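Local coordinates for protein GH26C (Muricauda sp. MAR_2010_75, PDB 6Q78) that probably hydrolyses beta-1,4-mannosidic linkages in mannans, as a family 26 glycoside hydrolase with endo-beta-mannanase activity, at residues A[288-299]-A[327-337]. Numbering follows the deposited sequence.
Sequences DDFVDIMGMDNY and RVKIASLTETG
Residues 293-298 and 330-334 run as parallel strands, their axes 27° apart, joined by backbone bonds from Ile330 N to Asp292 O through to Thr334 N to Met296 O, bent from Ser332 N onward. The chain turns a corner at Glu335, and Asn298 N then bonds Glu335 O. At the N-terminal end, Lys329 folds across the loop of residues 288-292, a bend at chi2 (-53°) bringing its amine within bonding distance of two carbonyl oxygens. Lys329 NZ donates to a lone pair of Asp288 O (2.8 Å) and to Val291 O (2.8 Å), the latter almost in line with its C=O bond. Water 1 is its third acceptor and bonds on to Asp292 OD1, which also accepts from Val58 N. A methionine in its place would probably leave both carbonyls without their donor. Arg327 NH1 forms a salt bridge to Asp288 OD1 (2.9 Å), the two flat groups nearly perpendicular; Tyr285 also bonds this oxygen. Met294 crosses the lysine chain at a slant, SD to Lys329 CG 3.9 Å.

At the C-terminal end, Thr334 OG1 donates to Asp297 OD1 (2.7 Å). The carboxylates of Asp297 and Glu335 lie close, OD2 to OE2 3.3 Å, and Arg223 makes a salt bridge to each. Tyr299 OH donates to Glu335 OE1 on its anti side (2.5 Å), with ring and carboxylate planes 76° apart. Thr336 CA sits over one face of that ring, toward its rim. Glu335 OE2 also bonds a bound Tris molecule, which may mark the substrate pocket. Helix 306-327 links the two strands in a beta-alpha-beta unit of the TIM barrel. Strand 330-336 is the barrel's seventh, and Glu335 near its C-terminal end is probably placed like the nucleophile of clan GH-A hydrolases, which include family 26.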
loop_
_atom_site.group_PDB
_atom_site.type_symbol
_atom_site.label_atom_id
_atom_site.label_comp_id
_atom_site.label_asym_id
_atom_site.label_seq_id
_atom_site.Cartn_x
_atom_site.Cartn_y
_atom_site.Cartn_z
ATOM N N ASP A 288 -2.414 -18.406 -2.672
ATOM C CA ASP A 288 -2.412 -18.127 -1.240
ATOM C C ASP A 288 -1.021 -18.243 -0.627
ATOM O O ASP A 288 -0.767 -17.646 0.419
ATOM C CB ASP A 288 -3.339 -19.114 -0.514
ATOM C CG ASP A 288 -4.825 -18.894 -0.811
ATOM O OD1 ASP A 288 -5.222 -17.825 -1.309
ATOM O OD2 ASP A 288 -5.616 -19.836 -0.511
ATOM N N ASP A 289 -0.125 -19.035 -1.223
ATOM C CA ASP A 289 1.254 -19.119 -0.729
ATOM C C ASP A 289 2.084 -17.869 -1.024
ATOM O O ASP A 289 3.240 -17.793 -0.587
ATOM C CB ASP A 289 1.971 -20.328 -1.351
ATOM C CG ASP A 289 1.387 -21.641 -0.898
ATOM O OD1 ASP A 289 1.638 -22.660 -1.566
ATOM O OD2 ASP A 289 0.675 -21.644 0.123
ATOM N N PHE A 290 1.529 -16.893 -1.728
ATOM C CA PHE A 290 2.302 -15.762 -2.219
ATOM C C PHE A 290 1.754 -14.410 -1.791
ATOM O O PHE A 290 2.389 -13.394 -2.077
ATOM C CB PHE A 290 2.369 -15.835 -3.757
ATOM C CG PHE A 290 3.152 -16.997 -4.252
ATOM C CD1 PHE A 290 4.542 -16.956 -4.263
ATOM C CD2 PHE A 290 2.515 -18.173 -4.633
ATOM C CE1 PHE A 290 5.281 -18.059 -4.680
ATOM C CE2 PHE A 290 3.257 -19.263 -5.075
ATOM C CZ PHE A 290 4.634 -19.207 -5.084
ATOM N N VAL A 291 0.625 -14.364 -1.086
ATOM C CA VAL A 291 -0.039 -13.101 -0.768
ATOM C C VAL A 291 -0.439 -13.135 0.702
ATOM O O VAL A 291 -1.037 -14.120 1.153
ATOM C CB VAL A 291 -1.284 -12.890 -1.646
ATOM C CG1 VAL A 291 -2.057 -11.681 -1.147
ATOM C CG2 VAL A 291 -0.891 -12.718 -3.114
ATOM N N ASP A 292 -0.136 -12.044 1.426
ATOM C CA ASP A 292 -0.582 -11.861 2.816
ATOM C C ASP A 292 -1.772 -10.915 2.931
ATOM O O ASP A 292 -2.661 -11.115 3.774
ATOM C CB ASP A 292 0.539 -11.244 3.642
ATOM C CG ASP A 292 1.714 -12.196 3.864
ATOM O OD1 ASP A 292 1.476 -13.326 4.406
ATOM O OD2 ASP A 292 2.860 -11.811 3.515
ATOM N N ILE A 293 -1.754 -9.842 2.134
ATOM C CA ILE A 293 -2.773 -8.797 2.168
ATOM C C ILE A 293 -3.471 -8.771 0.816
ATOM O O ILE A 293 -2.810 -8.649 -0.222
ATOM C CB ILE A 293 -2.171 -7.430 2.522
ATOM C CG1 ILE A 293 -1.717 -7.466 3.994
ATOM C CG2 ILE A 293 -3.225 -6.319 2.242
ATOM C CD1 ILE A 293 -0.473 -6.654 4.331
ATOM N N MET A 294 -4.783 -8.911 0.835
ATOM C CA MET A 294 -5.615 -8.778 -0.359
ATOM C C MET A 294 -6.136 -7.356 -0.363
ATOM O O MET A 294 -6.940 -6.973 0.501
ATOM C CB MET A 294 -6.784 -9.765 -0.318
ATOM C CG MET A 294 -6.360 -11.158 -0.666
ATOM S SD MET A 294 -7.702 -12.316 -0.413
ATOM C CE MET A 294 -7.194 -13.545 -1.638
ATOM N N GLY A 295 -5.674 -6.565 -1.327
ATOM C CA GLY A 295 -6.062 -5.178 -1.420
ATOM C C GLY A 295 -6.771 -4.843 -2.728
ATOM O O GLY A 295 -6.962 -5.678 -3.619
ATOM N N MET A 296 -7.214 -3.595 -2.794
ATOM C CA MET A 296 -7.634 -2.979 -4.049
ATOM C C MET A 296 -7.449 -1.477 -3.898
ATOM O O MET A 296 -7.485 -0.943 -2.781
ATOM C CB MET A 296 -9.099 -3.277 -4.409
ATOM C CG MET A 296 -10.060 -2.621 -3.410
ATOM S SD MET A 296 -11.792 -2.847 -3.881
ATOM C CE MET A 296 -11.829 -2.020 -5.510
ATOM N N ASP A 297 -7.226 -0.816 -5.028
ATOM C CA ASP A 297 -7.214 0.639 -5.104
ATOM C C ASP A 297 -8.539 1.112 -5.698
ATOM O O ASP A 297 -9.076 0.505 -6.633
ATOM C CB ASP A 297 -6.052 1.141 -5.960
ATOM C CG ASP A 297 -4.702 0.791 -5.355
ATOM O OD1 ASP A 297 -4.701 0.302 -4.215
ATOM O OD2 ASP A 297 -3.670 1.047 -5.996
ATOM N N ASN A 298 -9.084 2.197 -5.153
ATOM C CA ASN A 298 -10.339 2.703 -5.711
ATOM C C ASN A 298 -10.430 4.215 -5.554
ATOM O O ASN A 298 -10.763 4.713 -4.466
ATOM C CB ASN A 298 -11.532 2.012 -5.083
ATOM C CG ASN A 298 -12.792 2.131 -5.940
ATOM O OD1 ASN A 298 -12.841 2.950 -6.866
ATOM N ND2 ASN A 298 -13.818 1.293 -5.650
ATOM N N TYR A 299 -10.193 4.926 -6.654
ATOM C CA TYR A 299 -10.568 6.329 -6.769
ATOM C C TYR A 299 -11.805 6.507 -7.641
ATOM O O TYR A 299 -12.632 7.379 -7.358
ATOM C CB TYR A 299 -9.436 7.123 -7.437
ATOM C CG TYR A 299 -8.103 7.035 -6.697
ATOM C CD1 TYR A 299 -7.208 5.984 -6.937
ATOM C CD2 TYR A 299 -7.777 7.975 -5.716
ATOM C CE1 TYR A 299 -5.973 5.938 -6.266
ATOM C CE2 TYR A 299 -6.602 7.899 -5.023
ATOM C CZ TYR A 299 -5.702 6.896 -5.320
ATOM O OH TYR A 299 -4.492 6.846 -4.623
ATOM N N ARG A 327 -9.629 -17.043 3.177
ATOM C CA ARG A 327 -8.260 -17.493 2.940
ATOM C C ARG A 327 -7.312 -17.091 4.062
ATOM O O ARG A 327 -6.107 -17.337 3.962
ATOM C CB ARG A 327 -7.763 -17.005 1.584
ATOM C CG ARG A 327 -8.508 -17.713 0.429
ATOM C CD ARG A 327 -8.600 -16.856 -0.783
ATOM N NE ARG A 327 -9.391 -17.519 -1.821
ATOM C CZ ARG A 327 -8.872 -18.104 -2.898
ATOM N NH1 ARG A 327 -7.556 -18.123 -3.077
ATOM N NH2 ARG A 327 -9.672 -18.674 -3.796
ATOM N N VAL A 328 -7.839 -16.540 5.155
ATOM C CA VAL A 328 -7.042 -16.076 6.292
ATOM C C VAL A 328 -5.984 -15.074 5.842
ATOM O O VAL A 328 -4.795 -15.231 6.130
ATOM C CB VAL A 328 -6.455 -17.239 7.124
ATOM C CG1 VAL A 328 -6.036 -16.742 8.478
ATOM C CG2 VAL A 328 -7.486 -18.365 7.254
ATOM N N LYS A 329 -6.423 -14.052 5.118
ATOM C CA LYS A 329 -5.613 -12.918 4.681
ATOM C C LYS A 329 -6.108 -11.663 5.390
ATOM O O LYS A 329 -7.133 -11.673 6.074
ATOM C CB LYS A 329 -5.713 -12.705 3.166
ATOM C CG LYS A 329 -5.367 -13.940 2.304
ATOM C CD LYS A 329 -4.013 -14.483 2.684
ATOM C CE LYS A 329 -3.609 -15.614 1.743
ATOM N NZ LYS A 329 -2.386 -16.290 2.258
ATOM N N ILE A 330 -5.370 -10.566 5.206
ATOM C CA ILE A 330 -5.811 -9.248 5.665
ATOM C C ILE A 330 -6.352 -8.503 4.447
ATOM O O ILE A 330 -5.655 -8.389 3.422
ATOM C CB ILE A 330 -4.621 -8.472 6.249
ATOM C CG1 ILE A 330 -4.099 -9.191 7.507
ATOM C CG2 ILE A 330 -5.005 -7.026 6.607
ATOM C CD1 ILE A 330 -2.600 -8.922 7.711
ATOM N N ALA A 331 -7.580 -7.977 4.549
ATOM C CA ALA A 331 -8.103 -7.171 3.447
ATOM C C ALA A 331 -7.775 -5.689 3.646
ATOM O O ALA A 331 -7.558 -5.222 4.776
ATOM C CB ALA A 331 -9.617 -7.365 3.304
ATOM N N SER A 332 -7.744 -4.939 2.530
ATOM C CA SER A 332 -7.417 -3.514 2.630
ATOM C C SER A 332 -7.887 -2.766 1.402
ATOM O O SER A 332 -7.883 -3.307 0.294
ATOM C CB SER A 332 -5.896 -3.278 2.800
ATOM O OG SER A 332 -5.526 -1.913 2.555
ATOM N N LEU A 333 -8.320 -1.514 1.606
ATOM C CA LEU A 333 -8.434 -0.557 0.500
ATOM C C LEU A 333 -7.093 0.169 0.482
ATOM O O LEU A 333 -6.859 1.146 1.207
ATOM C CB LEU A 333 -9.619 0.387 0.728
ATOM C CG LEU A 333 -9.840 1.467 -0.351
ATOM C CD1 LEU A 333 -10.147 0.808 -1.722
ATOM C CD2 LEU A 333 -11.036 2.369 0.093
ATOM N N THR A 334 -6.174 -0.308 -0.363
ATOM C CA THR A 334 -4.775 0.117 -0.287
ATOM C C THR A 334 -4.508 1.534 -0.834
ATOM O O THR A 334 -3.486 2.122 -0.477
ATOM C CB THR A 334 -3.829 -0.927 -0.928
ATOM O OG1 THR A 334 -4.384 -1.399 -2.163
ATOM C CG2 THR A 334 -3.676 -2.120 -0.039
ATOM N N GLU A 335 -5.387 2.099 -1.653
ATOM C CA GLU A 335 -5.296 3.491 -2.081
ATOM C C GLU A 335 -6.713 3.963 -2.279
ATOM O O GLU A 335 -7.515 3.254 -2.895
ATOM C CB GLU A 335 -4.654 3.693 -3.454
ATOM C CG GLU A 335 -3.162 3.485 -3.454
ATOM C CD GLU A 335 -2.532 3.943 -4.739
ATOM O OE1 GLU A 335 -3.021 4.930 -5.346
ATOM O OE2 GLU A 335 -1.489 3.327 -5.140
ATOM N N THR A 336 -6.997 5.190 -1.820
ATOM C CA THR A 336 -8.269 5.824 -2.111
ATOM C C THR A 336 -8.119 7.328 -1.918
ATOM O O THR A 336 -7.041 7.840 -1.571
ATOM C CB THR A 336 -9.391 5.252 -1.228
ATOM O OG1 THR A 336 -10.676 5.620 -1.768
ATOM C CG2 THR A 336 -9.243 5.747 0.219
ATOM N N GLY A 337 -9.208 8.038 -2.194
ATOM C CA GLY A 337 -9.214 9.480 -2.050
ATOM C C GLY A 337 -10.060 10.126 -3.122
ATOM O O GLY A 337 -10.413 9.519 -4.141
HETATM O O HOH W 1 -0.423 -15.228 4.018
HETATM O O HOH W 2 -11.981 9.911 -6.388
#